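PDB 1WOH: agmatinase from Deinococcus radiodurans, which probably hydrolyses agmatine to putrescine and urea with a pair of manganese ions, as a member of the arginase (ureohydrolase) family. Local coordinates for residues L146-T151 with P162-C167; P135-V140 with P171-I176; L95-I100 with V123-L128; G180-R185 with S243-G248; V224-D229 with N265-L270. One frame throughout, in Å; residues are numbered along the deposited sequence.

Contact 1: L146-T151 with P162-C167; sequences LDFTDT and PFRRAC
Loop 146-151 runs over the start of helix 162-169, the CA atoms of Phe-148 and Arg-164 coming within 4.6 Å, and a weak bond from Phe-163 N to Asp-147 O links the two backbones. Arg-164 crosses the Phe-148 side chain at about a right angle, setting CD over the ring centre, 3.5 Å from the centroid, in a CH-pi contact. Its NH1 then donates to Phe-148 O (2.9 Å), which lies in the guanidinium plane. An arginine suits this place because its CD methylene covers the ring while its polar head serves the carbonyl. At the ring edge Cys-167 SG lies 4.0 Å from Phe-148 CE1, an edge-on sulfur-aromatic contact. The loop follows strand 137-142 in the parallel sheet of this alpha/beta fold and carries Asp-147, a manganese ligand whose side chain lies beside His-121, another ligand. Farther on, Arg-165 holds Asp-150 end-on with two nitrogens. NH1 meets a lone pair of Asp-150 O (2.8 Å), and NH2 makes a salt bridge to Asp-150 OD1 (2.9 Å), reaching it from above the carboxylate plane. Lys-156 shares that OD1, while Glu-168 pairs with Arg-165 NE and Glu-189 with Arg-164 NH1.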
# COMPACT_ATOMS: atom_id res chain seq x y z
N LEU A 146 -11.64 20.57 19.39
CA LEU A 146 -11.68 21.98 19.75
C LEU A 146 -10.34 22.70 19.57
O LEU A 146 -10.29 23.84 19.11
CB LEU A 146 -12.18 22.16 21.18
CG LEU A 146 -12.41 23.60 21.64
CD1 LEU A 146 -13.51 24.24 20.80
CD2 LEU A 146 -12.79 23.61 23.10
N ASP A 147 -9.25 22.02 19.93
CA ASP A 147 -7.90 22.58 19.81
C ASP A 147 -7.73 23.95 20.49
O ASP A 147 -7.14 24.88 19.93
CB ASP A 147 -7.50 22.65 18.33
CG ASP A 147 -7.38 21.27 17.70
OD1 ASP A 147 -7.17 20.29 18.44
OD2 ASP A 147 -7.49 21.16 16.46
N PHE A 148 -8.23 24.04 21.71
CA PHE A 148 -8.15 25.25 22.53
C PHE A 148 -7.50 24.88 23.87
O PHE A 148 -7.74 25.52 24.89
CB PHE A 148 -9.55 25.82 22.78
CG PHE A 148 -9.55 27.25 23.23
CD1 PHE A 148 -9.09 28.25 22.38
CD2 PHE A 148 -10.02 27.61 24.49
CE1 PHE A 148 -9.09 29.59 22.78
CE2 PHE A 148 -10.03 28.94 24.90
CZ PHE A 148 -9.56 29.93 24.04
N THR A 149 -6.67 23.84 23.85
CA THR A 149 -6.01 23.38 25.07
C THR A 149 -4.81 24.25 25.45
O THR A 149 -4.09 24.74 24.58
CB THR A 149 -5.57 21.90 24.89
OG1 THR A 149 -6.74 21.07 24.88
CG2 THR A 149 -4.62 21.46 26.00
N ASP A 150 -4.60 24.46 26.74
CA ASP A 150 -3.47 25.26 27.20
C ASP A 150 -2.19 24.43 27.06
O ASP A 150 -1.32 24.76 26.25
CB ASP A 150 -3.68 25.68 28.67
CG ASP A 150 -2.53 26.53 29.19
OD1 ASP A 150 -1.61 26.85 28.40
OD2 ASP A 150 -2.55 26.89 30.39
N THR A 151 -2.07 23.37 27.85
CA THR A 151 -0.90 22.49 27.78
C THR A 151 -1.32 21.04 27.59
O THR A 151 -2.32 20.58 28.14
CB THR A 151 -0.04 22.57 29.07
OG1 THR A 151 0.56 23.87 29.16
CG2 THR A 151 1.05 21.53 29.05
N PRO A 162 -3.34 25.40 19.14
CA PRO A 162 -3.23 26.61 18.31
C PRO A 162 -4.15 27.79 18.56
O PRO A 162 -3.70 28.94 18.54
CB PRO A 162 -3.36 26.06 16.88
CG PRO A 162 -4.25 24.89 17.05
CD PRO A 162 -3.70 24.23 18.31
N PHE A 163 -5.44 27.54 18.79
CA PHE A 163 -6.35 28.65 19.02
C PHE A 163 -6.23 29.28 20.40
O PHE A 163 -6.60 30.43 20.60
CB PHE A 163 -7.79 28.22 18.72
CG PHE A 163 -7.99 27.84 17.29
CD1 PHE A 163 -8.20 26.52 16.92
CD2 PHE A 163 -7.91 28.81 16.30
CE1 PHE A 163 -8.32 26.16 15.57
CE2 PHE A 163 -8.02 28.47 14.94
CZ PHE A 163 -8.23 27.14 14.58
N ARG A 164 -5.68 28.52 21.34
CA ARG A 164 -5.48 29.02 22.69
C ARG A 164 -4.29 29.97 22.62
O ARG A 164 -4.32 31.08 23.18
CB ARG A 164 -5.20 27.86 23.65
CG ARG A 164 -5.23 28.24 25.13
CD ARG A 164 -6.61 28.73 25.56
NE ARG A 164 -6.69 28.94 27.00
CZ ARG A 164 -7.02 28.00 27.88
NH1 ARG A 164 -7.32 26.77 27.49
NH2 ARG A 164 -7.03 28.29 29.18
N ARG A 165 -3.24 29.55 21.92
CA ARG A 165 -2.04 30.37 21.75
C ARG A 165 -2.39 31.61 20.93
O ARG A 165 -1.93 32.71 21.22
CB ARG A 165 -0.95 29.58 21.02
CG ARG A 165 -0.38 28.39 21.80
CD ARG A 165 0.45 28.87 22.99
NE ARG A 165 -0.37 29.13 24.17
CZ ARG A 165 -0.92 28.18 24.92
NH1 ARG A 165 -0.73 26.90 24.62
NH2 ARG A 165 -1.65 28.50 25.98
N ALA A 166 -3.22 31.42 19.91
CA ALA A 166 -3.63 32.52 19.06
C ALA A 166 -4.35 33.61 19.85
O ALA A 166 -4.02 34.80 19.75
CB ALA A 166 -4.54 32.01 17.93
N CYS A 167 -5.34 33.22 20.65
CA CYS A 167 -6.10 34.18 21.43
C CYS A 167 -5.26 34.95 22.43
O CYS A 167 -5.44 36.15 22.59
CB CYS A 167 -7.27 33.48 22.13
SG CYS A 167 -8.64 33.10 21.00

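Contact 2: P135-V140 with P171-I176; sequences PDLHVV and PNLVHI
Asp-136 packs against Val-174 at the entrance to the strand pair, its CA 3.7 Å from Val-174 CG2 and its side chain lying across both methyls. Leu-137 follows with two bent, weak backbone bonds: its N donates to Asn-172 O, and its O receives Val-174 N at 3.0 Å. Asn-172 itself is tied by ND2 to the carbonyls of Val-134 and Phe-131, work that a short amide does well. Leu-137 CD2 also touches Leu-173 CG (4.1 Å). Between Leu-137 and His-138 the pairing slips by one residue, a beta bulge, at which Leu-173 is the centre of an inverse gamma turn. These are adjacent parallel strands of the central sheet, joined through helix 162-169 as a beta-alpha-beta unit. His-138 turns to the face it shares with His-175. CB of His-175 stands over one face of the His-138 ring, 3.9 Å from its centroid, a CH-pi contact, while the two imidazole planes lie obliquely at 43°. CG of His-175 is anti to the backbone N (chi1 -174°), and the end of the side chain leads away from the first strand, where NE2 bonds to Thr-200. His-175 ND1 lies 3.0 Å from a water. The same water has weaker links to His-138 ND1 and Val-139 O. Val-139 N restores regular pairing with a straighter bond to His-175 O (2.9 Å). On the Leu-137 face, Val-139 CG2 meets Leu-173 CD2, and Val-139 CB meets Ile-176 CG1 at 4.1 Å; Phe-163, Ala-166 and Cys-167 of helix 162-169 pack onto this face, where branched aliphatic side chains supply an apolar surface.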
# COMPACT_ATOMS: atom_id res chain seq x y z
N PRO A 135 -9.34 44.11 12.74
CA PRO A 135 -10.28 44.42 13.82
C PRO A 135 -11.35 43.35 14.05
O PRO A 135 -11.94 42.84 13.10
CB PRO A 135 -10.88 45.76 13.39
CG PRO A 135 -10.85 45.66 11.90
CD PRO A 135 -9.48 45.07 11.63
N ASP A 136 -11.57 43.02 15.32
CA ASP A 136 -12.56 42.02 15.71
C ASP A 136 -12.49 40.78 14.85
O ASP A 136 -13.50 40.31 14.33
CB ASP A 136 -13.96 42.63 15.63
CG ASP A 136 -14.16 43.77 16.61
OD1 ASP A 136 -14.01 43.54 17.83
OD2 ASP A 136 -14.46 44.90 16.16
N LEU A 137 -11.28 40.24 14.72
CA LEU A 137 -11.08 39.04 13.92
C LEU A 137 -11.89 37.86 14.46
O LEU A 137 -11.87 37.57 15.66
CB LEU A 137 -9.59 38.68 13.90
CG LEU A 137 -9.22 37.36 13.21
CD1 LEU A 137 -9.56 37.46 11.74
CD2 LEU A 137 -7.72 37.06 13.41
N HIS A 138 -12.60 37.20 13.55
CA HIS A 138 -13.42 36.04 13.88
C HIS A 138 -12.83 34.84 13.15
O HIS A 138 -12.32 34.99 12.04
CB HIS A 138 -14.86 36.21 13.40
CG HIS A 138 -15.69 37.12 14.25
ND1 HIS A 138 -16.88 36.73 14.82
CD2 HIS A 138 -15.50 38.41 14.61
CE1 HIS A 138 -17.39 37.74 15.50
NE2 HIS A 138 -16.58 38.77 15.39
N VAL A 139 -12.87 33.68 13.77
CA VAL A 139 -12.39 32.47 13.11
C VAL A 139 -13.53 31.48 13.00
O VAL A 139 -14.26 31.25 13.97
CB VAL A 139 -11.24 31.77 13.89
CG1 VAL A 139 -10.95 30.39 13.26
CG2 VAL A 139 -9.99 32.62 13.86
N VAL A 140 -13.71 30.94 11.80
CA VAL A 140 -14.72 29.91 11.57
C VAL A 140 -13.86 28.67 11.39
O VAL A 140 -13.10 28.55 10.43
CB VAL A 140 -15.55 30.18 10.29
CG1 VAL A 140 -16.39 28.95 9.95
CG2 VAL A 140 -16.48 31.38 10.53
N PRO A 171 -5.18 40.03 20.94
CA PRO A 171 -6.38 40.53 21.60
C PRO A 171 -7.51 40.85 20.61
O PRO A 171 -8.67 40.91 21.00
CB PRO A 171 -5.88 41.77 22.35
CG PRO A 171 -4.74 42.25 21.48
CD PRO A 171 -4.04 40.95 21.12
N ASN A 172 -7.16 41.03 19.34
CA ASN A 172 -8.15 41.34 18.31
C ASN A 172 -8.94 40.10 17.86
O ASN A 172 -10.00 40.23 17.23
CB ASN A 172 -7.49 42.00 17.10
CG ASN A 172 -6.42 41.13 16.46
OD1 ASN A 172 -5.52 40.65 17.13
ND2 ASN A 172 -6.52 40.94 15.14
N LEU A 173 -8.44 38.91 18.18
CA LEU A 173 -9.13 37.66 17.83
C LEU A 173 -10.22 37.54 18.88
O LEU A 173 -10.01 36.94 19.95
CB LEU A 173 -8.17 36.47 17.90
CG LEU A 173 -8.52 35.25 17.05
CD1 LEU A 173 -7.48 34.16 17.29
CD2 LEU A 173 -9.91 34.74 17.39
N VAL A 174 -11.39 38.10 18.58
CA VAL A 174 -12.48 38.13 19.54
C VAL A 174 -13.48 36.99 19.58
O VAL A 174 -14.22 36.87 20.56
CB VAL A 174 -13.29 39.44 19.38
CG1 VAL A 174 -12.38 40.64 19.60
CG2 VAL A 174 -13.91 39.50 18.00
N HIS A 175 -13.52 36.16 18.56
CA HIS A 175 -14.50 35.09 18.57
C HIS A 175 -14.16 33.95 17.64
O HIS A 175 -13.60 34.15 16.57
CB HIS A 175 -15.88 35.67 18.20
CG HIS A 175 -17.00 34.69 18.31
ND1 HIS A 175 -17.43 33.92 17.25
CD2 HIS A 175 -17.75 34.32 19.37
CE1 HIS A 175 -18.40 33.12 17.65
NE2 HIS A 175 -18.62 33.34 18.94
N ILE A 176 -14.50 32.74 18.07
CA ILE A 176 -14.29 31.55 17.27
C ILE A 176 -15.58 30.75 17.24
O ILE A 176 -16.27 30.61 18.25
CB ILE A 176 -13.19 30.62 17.85
CG1 ILE A 176 -11.86 31.36 17.92
CG2 ILE A 176 -13.03 29.38 16.96
CD1 ILE A 176 -10.70 30.48 18.45
O HOH W 1 -16.85 33.35 14.32

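Contact 3: L95-I100 with V123-L128; sequences LAHDRI and VSYPLL
His-97 O and Pro-126 O both lie within hydrogen-bonding reach of the hydroxyl of Thr-101, just beyond 95-100, whose one proton must be shared or alternate between them. A single OG1 thus joins the two helices, although no direct hydrogen bond passes between the segments. Around it the contact is apolar. Pro-126 CB lies 3.4 Å from His-97 O, and its ring rests against Ile-100, with CG 3.8 Å from Ile-100 CG2. The compact apolar ring of Pro-126 suits a close helix-helix approach; it lies between helices whose axes come within 8.3 Å, crossing at -42°. Ile-100 has CG2 anti to the backbone N, which directs that methyl between Pro-126 and Leu-127. The approach of Leu-127 CD1 to Ile-100 CG2, 3.3 Å, is tighter than carbons normally allow and therefore doubtful in detail. On the other flank Tyr-125 points its edge at the face of the His-97 ring in a T-shaped pair, the planes 79° apart and the centroids 5.7 Å. Farther out, Arg-99 forms a salt bridge with Asp-154 of a neighbouring subunit. Ile-100 and Val-123 pack on Val-36 of strand 31-36, while Leu-127 and Leu-128 reach Tyr-225 of strand 223-229: this is the helix layer that covers a parallel sheet in an alpha/beta fold, here close behind the manganese ligand His-121.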
# COMPACT_ATOMS: atom_id res chain seq x y z
N LEU A 95 11.39 29.02 16.50
CA LEU A 95 11.99 29.62 15.31
C LEU A 95 11.06 29.36 14.13
O LEU A 95 10.82 30.24 13.29
CB LEU A 95 13.37 29.02 15.03
CG LEU A 95 14.02 29.42 13.70
CD1 LEU A 95 14.16 30.95 13.62
CD2 LEU A 95 15.38 28.75 13.57
N ALA A 96 10.53 28.14 14.06
CA ALA A 96 9.63 27.78 12.97
C ALA A 96 8.44 28.74 13.00
O ALA A 96 8.03 29.27 11.97
CB ALA A 96 9.17 26.33 13.13
N HIS A 97 7.88 28.95 14.20
CA HIS A 97 6.74 29.85 14.37
C HIS A 97 7.05 31.25 13.84
O HIS A 97 6.24 31.85 13.13
CB HIS A 97 6.35 29.95 15.84
CG HIS A 97 5.83 28.67 16.43
ND1 HIS A 97 5.67 28.49 17.78
CD2 HIS A 97 5.43 27.51 15.84
CE1 HIS A 97 5.19 27.27 18.01
NE2 HIS A 97 5.04 26.66 16.85
N ASP A 98 8.21 31.78 14.20
CA ASP A 98 8.56 33.12 13.76
C ASP A 98 8.67 33.20 12.24
O ASP A 98 8.24 34.18 11.64
CB ASP A 98 9.87 33.58 14.42
CG ASP A 98 9.73 33.74 15.92
OD1 ASP A 98 8.58 33.88 16.41
OD2 ASP A 98 10.76 33.75 16.63
N ARG A 99 9.22 32.16 11.62
CA ARG A 99 9.35 32.17 10.17
C ARG A 99 8.00 32.07 9.48
O ARG A 99 7.79 32.70 8.44
CB ARG A 99 10.26 31.03 9.72
CG ARG A 99 11.72 31.29 10.05
CD ARG A 99 12.63 30.39 9.28
NE ARG A 99 14.02 30.52 9.72
CZ ARG A 99 14.94 29.60 9.51
NH1 ARG A 99 14.62 28.48 8.87
NH2 ARG A 99 16.18 29.78 9.96
N ILE A 100 7.09 31.31 10.07
CA ILE A 100 5.74 31.15 9.51
C ILE A 100 4.98 32.48 9.57
O ILE A 100 4.34 32.88 8.59
CB ILE A 100 4.96 30.07 10.29
CG1 ILE A 100 5.61 28.70 10.07
CG2 ILE A 100 3.50 30.04 9.83
CD1 ILE A 100 5.14 27.62 11.02
N VAL A 123 0.14 24.93 13.12
CA VAL A 123 0.56 26.04 12.26
C VAL A 123 -0.44 27.20 12.25
O VAL A 123 -0.07 28.33 11.89
CB VAL A 123 0.81 25.57 10.80
CG1 VAL A 123 1.85 24.45 10.79
CG2 VAL A 123 -0.50 25.12 10.16
N SER A 124 -1.68 26.95 12.64
CA SER A 124 -2.70 28.01 12.66
C SER A 124 -2.32 29.13 13.62
O SER A 124 -2.69 30.28 13.40
CB SER A 124 -4.07 27.45 13.07
OG SER A 124 -4.54 26.51 12.13
N TYR A 125 -1.57 28.81 14.67
CA TYR A 125 -1.16 29.83 15.63
C TYR A 125 -0.25 30.87 14.98
O TYR A 125 -0.59 32.05 14.93
CB TYR A 125 -0.50 29.18 16.85
CG TYR A 125 0.31 30.15 17.70
CD1 TYR A 125 -0.20 31.41 18.03
CD2 TYR A 125 1.57 29.80 18.17
CE1 TYR A 125 0.55 32.30 18.81
CE2 TYR A 125 2.33 30.68 18.96
CZ TYR A 125 1.81 31.93 19.27
OH TYR A 125 2.55 32.82 20.02
N PRO A 126 0.93 30.46 14.46
CA PRO A 126 1.80 31.46 13.84
C PRO A 126 1.20 32.14 12.62
O PRO A 126 1.51 33.29 12.32
CB PRO A 126 3.08 30.67 13.53
CG PRO A 126 2.60 29.26 13.40
CD PRO A 126 1.58 29.14 14.51
N LEU A 127 0.32 31.42 11.91
CA LEU A 127 -0.35 31.98 10.74
C LEU A 127 -1.23 33.14 11.22
O LEU A 127 -1.18 34.25 10.67
CB LEU A 127 -1.24 30.91 10.09
CG LEU A 127 -0.91 30.29 8.73
CD1 LEU A 127 0.55 30.46 8.38
CD2 LEU A 127 -1.32 28.82 8.76
N LEU A 128 -2.03 32.89 12.25
CA LEU A 128 -2.92 33.91 12.78
C LEU A 128 -2.20 35.14 13.31
O LEU A 128 -2.74 36.24 13.25
CB LEU A 128 -3.83 33.31 13.86
CG LEU A 128 -5.01 32.51 13.28
CD1 LEU A 128 -5.71 31.71 14.38
CD2 LEU A 128 -5.98 33.49 12.61

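Contact 4: G180-R185 with S243-G248; sequences GLRGLR and SPEPDG
Arg-182 grips Glu-245 O side-on with two nitrogens, NH2 at 2.9 Å and NE at 3.1 Å. Both donors come from the same face of the carbonyl group: NE stands well above its plane, 69° out, whereas NH2 is tilted by only 25°. The oxygen itself lies in the guanidinium plane. NE makes a further, weak bond to Pro-246 O (3.0 Å). NH1 turns back to its own strand end, donating to Gly-180 O at 2.9 Å, and also bonds Gly-232 O, so the charged head is gripped largely by backbone carbonyls. From CG to NE the arginine is extended, which suits a residue that must span from the end of one strand to a loop. The segments meet at the C-terminal ends of the parallel strands, just past strand 173-181 and in the loop after strand 223-229, the side of the sheet where the arginase fold places its manganese site; Arg-182 NH2 has a weak bond to the carbonyl of Asp-231, a manganese ligand. Glu-245 slides past Arg-182 in the opposite direction, its CG 3.8 Å from Arg-182 CG, and takes its carboxylate elsewhere, to a salt bridge between OE2 and Arg-291 of a neighbouring subunit. A water 2.9 Å from Leu-184 N also reaches that OE2, but this second leg is unusually short and uncertain in detail. Gly-183 lies against this glutamate, its CA 3.7 Å from Glu-245 CG, at backbone angles that call for glycine. Asp-247 OD1 accepts from Ala-252 N of the same neighbouring subunit.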
# COMPACT_ATOMS: atom_id res chain seq x y z
N GLY A 180 -18.39 20.86 13.97
CA GLY A 180 -18.01 19.49 13.64
C GLY A 180 -17.47 18.67 14.80
O GLY A 180 -17.15 17.50 14.63
N LEU A 181 -17.39 19.28 15.98
CA LEU A 181 -16.86 18.60 17.16
C LEU A 181 -17.55 17.29 17.49
O LEU A 181 -18.79 17.19 17.46
CB LEU A 181 -16.92 19.53 18.38
CG LEU A 181 -16.17 20.86 18.31
CD1 LEU A 181 -16.30 21.59 19.64
CD2 LEU A 181 -14.70 20.63 17.99
N ARG A 182 -16.75 16.29 17.83
CA ARG A 182 -17.25 14.96 18.18
C ARG A 182 -16.10 14.14 18.76
O ARG A 182 -14.93 14.52 18.63
CB ARG A 182 -17.81 14.27 16.94
CG ARG A 182 -16.79 14.10 15.82
CD ARG A 182 -17.48 13.70 14.52
NE ARG A 182 -16.53 13.34 13.47
CZ ARG A 182 -15.96 14.20 12.63
NH1 ARG A 182 -16.22 15.49 12.69
NH2 ARG A 182 -15.11 13.74 11.71
N GLY A 183 -16.43 13.03 19.41
CA GLY A 183 -15.40 12.19 19.99
C GLY A 183 -15.67 11.88 21.45
O GLY A 183 -16.43 12.59 22.10
N LEU A 184 -15.06 10.83 21.97
CA LEU A 184 -15.29 10.45 23.36
C LEU A 184 -14.57 11.35 24.35
O LEU A 184 -15.00 11.49 25.49
CB LEU A 184 -14.83 9.01 23.60
CG LEU A 184 -15.52 7.90 22.80
CD1 LEU A 184 -14.95 6.56 23.22
CD2 LEU A 184 -17.03 7.94 23.03
N ARG A 185 -13.47 11.97 23.92
CA ARG A 185 -12.72 12.80 24.84
C ARG A 185 -12.56 14.27 24.47
O ARG A 185 -12.25 14.62 23.34
CB ARG A 185 -11.34 12.20 25.07
CG ARG A 185 -10.65 12.70 26.33
CD ARG A 185 -9.16 12.40 26.30
NE ARG A 185 -8.88 11.03 25.88
CZ ARG A 185 -9.20 9.94 26.58
NH1 ARG A 185 -9.82 10.05 27.74
NH2 ARG A 185 -8.90 8.75 26.09
N SER A 243 -5.73 11.78 13.29
CA SER A 243 -6.68 11.32 14.30
C SER A 243 -8.13 11.43 13.89
O SER A 243 -8.84 12.34 14.31
CB SER A 243 -6.45 12.10 15.59
OG SER A 243 -5.12 11.89 16.06
N PRO A 244 -8.59 10.50 13.06
CA PRO A 244 -9.98 10.47 12.57
C PRO A 244 -11.03 10.18 13.65
O PRO A 244 -10.76 9.46 14.63
CB PRO A 244 -9.94 9.39 11.50
CG PRO A 244 -8.88 8.44 12.01
CD PRO A 244 -7.81 9.39 12.50
N GLU A 245 -12.22 10.74 13.47
CA GLU A 245 -13.33 10.55 14.39
C GLU A 245 -14.53 10.21 13.49
O GLU A 245 -14.81 10.93 12.53
CB GLU A 245 -13.57 11.85 15.16
CG GLU A 245 -14.02 11.67 16.59
CD GLU A 245 -13.07 10.81 17.41
OE1 GLU A 245 -11.94 11.25 17.73
OE2 GLU A 245 -13.46 9.68 17.72
N PRO A 246 -15.26 9.11 13.79
CA PRO A 246 -16.42 8.73 12.97
C PRO A 246 -17.56 9.74 12.96
O PRO A 246 -17.63 10.62 13.82
CB PRO A 246 -16.85 7.41 13.59
CG PRO A 246 -16.54 7.62 15.06
CD PRO A 246 -15.16 8.27 15.00
N ASP A 247 -18.43 9.60 11.97
CA ASP A 247 -19.61 10.45 11.80
C ASP A 247 -19.29 11.94 11.72
O ASP A 247 -19.67 12.70 12.61
CB ASP A 247 -20.58 10.19 12.95
CG ASP A 247 -20.88 8.71 13.13
OD1 ASP A 247 -21.41 8.09 12.17
OD2 ASP A 247 -20.57 8.17 14.21
N GLY A 248 -18.62 12.33 10.65
CA GLY A 248 -18.26 13.73 10.48
C GLY A 248 -19.02 14.38 9.33
O GLY A 248 -20.02 13.85 8.84
O HOH W 2 -13.27 9.40 20.21

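Contact 5: V224-D229 with N265-L270; sequences VYFSVD and NTVVGL
Val-224 to Phe-226 pair in parallel with Val-267 to Leu-270 deep in the sheet, between two strands that helix 251-264 connects as a beta-alpha-beta unit. Three short, nearly straight backbone bonds hold them: Val-224 N to Thr-266 O (2.8 Å), Val-268 N to Val-224 O, and Phe-226 N to Gly-269 O at 2.9 Å with an angle of 175°. CA-H...O contacts fill the spaces between, the shortest from Leu-270 CA to Phe-226 O at 3.1 Å. On one face the Phe-226 side chain crosses Val-267 at about a right angle. Its CG is anti to the carbonyl carbon (chi1 -75°), and the rim atom CE1 meets the valine methyls, 3.6 Å from Val-267 CG2, while Leu-270 CD1 takes up the space beside Phe-226 CB (4.0 Å). Val-224 CG2 rests on Asn-265 CB (3.7 Å); the amide of Asn-265 bonds elsewhere, to Pro-219 O, Ala-261 O and Gln-222 N. Gly-269 lies close beside the Tyr-225 ring, where a CB would be a close neighbour of CD1. Apolar packing dominates around Val-224, Phe-226, Val-267 and Leu-270, while Tyr-225 OH and Ser-227 OG, the latter a partner of His-121, bond to Asp-271. Straight backbone bonds and apolar packing are consistent with a rigid core strand pair, whose first strand ends at Asp-229, a ligand of both manganese ions.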
# COMPACT_ATOMS: atom_id res chain seq x y z
N VAL A 224 -13.55 37.45 8.73
CA VAL A 224 -13.41 36.04 9.04
C VAL A 224 -12.21 35.32 8.44
O VAL A 224 -11.86 35.51 7.28
CB VAL A 224 -14.70 35.28 8.61
CG1 VAL A 224 -14.51 33.76 8.75
CG2 VAL A 224 -15.87 35.75 9.46
N TYR A 225 -11.58 34.50 9.27
CA TYR A 225 -10.45 33.67 8.87
C TYR A 225 -11.03 32.26 8.94
O TYR A 225 -11.64 31.89 9.95
CB TYR A 225 -9.31 33.80 9.88
CG TYR A 225 -8.13 32.89 9.63
CD1 TYR A 225 -6.98 33.36 8.98
CD2 TYR A 225 -8.13 31.57 10.08
CE1 TYR A 225 -5.86 32.54 8.80
CE2 TYR A 225 -7.03 30.74 9.91
CZ TYR A 225 -5.90 31.23 9.27
OH TYR A 225 -4.80 30.42 9.13
N PHE A 226 -10.87 31.49 7.87
CA PHE A 226 -11.37 30.11 7.81
C PHE A 226 -10.25 29.15 8.16
O PHE A 226 -9.17 29.22 7.56
CB PHE A 226 -11.84 29.76 6.39
CG PHE A 226 -13.15 30.37 5.99
CD1 PHE A 226 -13.29 30.94 4.73
CD2 PHE A 226 -14.26 30.31 6.82
CE1 PHE A 226 -14.52 31.45 4.31
CE2 PHE A 226 -15.49 30.81 6.41
CZ PHE A 226 -15.62 31.38 5.15
N SER A 227 -10.48 28.26 9.12
CA SER A 227 -9.48 27.25 9.44
C SER A 227 -10.17 25.92 9.20
O SER A 227 -11.13 25.58 9.88
CB SER A 227 -9.02 27.32 10.90
OG SER A 227 -8.09 26.28 11.14
N VAL A 228 -9.69 25.18 8.20
CA VAL A 228 -10.29 23.89 7.89
C VAL A 228 -9.37 22.74 8.24
O VAL A 228 -8.33 22.54 7.60
CB VAL A 228 -10.64 23.78 6.39
CG1 VAL A 228 -11.26 22.41 6.10
CG2 VAL A 228 -11.60 24.90 5.99
N ASP A 229 -9.73 22.00 9.28
CA ASP A 229 -8.98 20.82 9.69
C ASP A 229 -9.71 19.70 8.94
O ASP A 229 -10.92 19.51 9.14
CB ASP A 229 -9.09 20.61 11.20
CG ASP A 229 -8.33 19.38 11.68
OD1 ASP A 229 -8.17 18.42 10.90
OD2 ASP A 229 -7.90 19.37 12.85
N ASN A 265 -19.68 37.58 5.00
CA ASN A 265 -18.56 38.14 5.75
C ASN A 265 -17.40 38.54 4.85
O ASN A 265 -17.39 38.23 3.66
CB ASN A 265 -18.05 37.10 6.76
CG ASN A 265 -19.07 36.77 7.82
OD1 ASN A 265 -19.23 37.50 8.81
ND2 ASN A 265 -19.78 35.66 7.63
N THR A 266 -16.43 39.23 5.44
CA THR A 266 -15.24 39.63 4.71
C THR A 266 -14.19 38.58 5.06
O THR A 266 -13.69 38.56 6.18
CB THR A 266 -14.74 41.01 5.18
OG1 THR A 266 -15.75 42.00 4.93
CG2 THR A 266 -13.46 41.39 4.44
N VAL A 267 -13.90 37.70 4.11
CA VAL A 267 -12.92 36.62 4.32
C VAL A 267 -11.49 37.15 4.15
O VAL A 267 -11.12 37.63 3.08
CB VAL A 267 -13.17 35.47 3.31
CG1 VAL A 267 -12.19 34.33 3.56
CG2 VAL A 267 -14.60 34.98 3.46
N VAL A 268 -10.70 37.04 5.21
CA VAL A 268 -9.32 37.53 5.21
C VAL A 268 -8.25 36.48 4.98
O VAL A 268 -7.08 36.81 4.75
CB VAL A 268 -9.02 38.26 6.55
CG1 VAL A 268 -10.05 39.36 6.78
CG2 VAL A 268 -9.05 37.26 7.71
N GLY A 269 -8.64 35.21 5.02
CA GLY A 269 -7.68 34.15 4.80
C GLY A 269 -8.27 32.78 5.09
O GLY A 269 -9.37 32.67 5.63
N LEU A 270 -7.53 31.74 4.74
CA LEU A 270 -7.97 30.38 4.97
C LEU A 270 -6.79 29.43 5.10
O LEU A 270 -5.80 29.58 4.39
CB LEU A 270 -8.85 29.91 3.80
CG LEU A 270 -9.23 28.42 3.73
CD1 LEU A 270 -10.53 28.24 2.98
CD2 LEU A 270 -8.10 27.64 3.05

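From the N terminus, contact 3 closes first, bringing helix 124-128 back against helix 93-108. Strand 137-142 follows, and contact 2 closes the loop through helix 162-169 to strand 173-181; contact 1 lies within that loop, joining the loop that holds the manganese ligand Asp-147 to the helix that packs on contact 2. Contact 4 then runs from the end of strand 173-181 to residues 243-248. It crosses contact 5, since strand 224-229 falls inside its loop while 265-270 falls beyond it. Contacts 2 and 5 are side by side in one sheet, linked through Val-140 and Tyr-225, whereas contacts 3 and 4 do not touch, their nearest atoms about 13 Å apart.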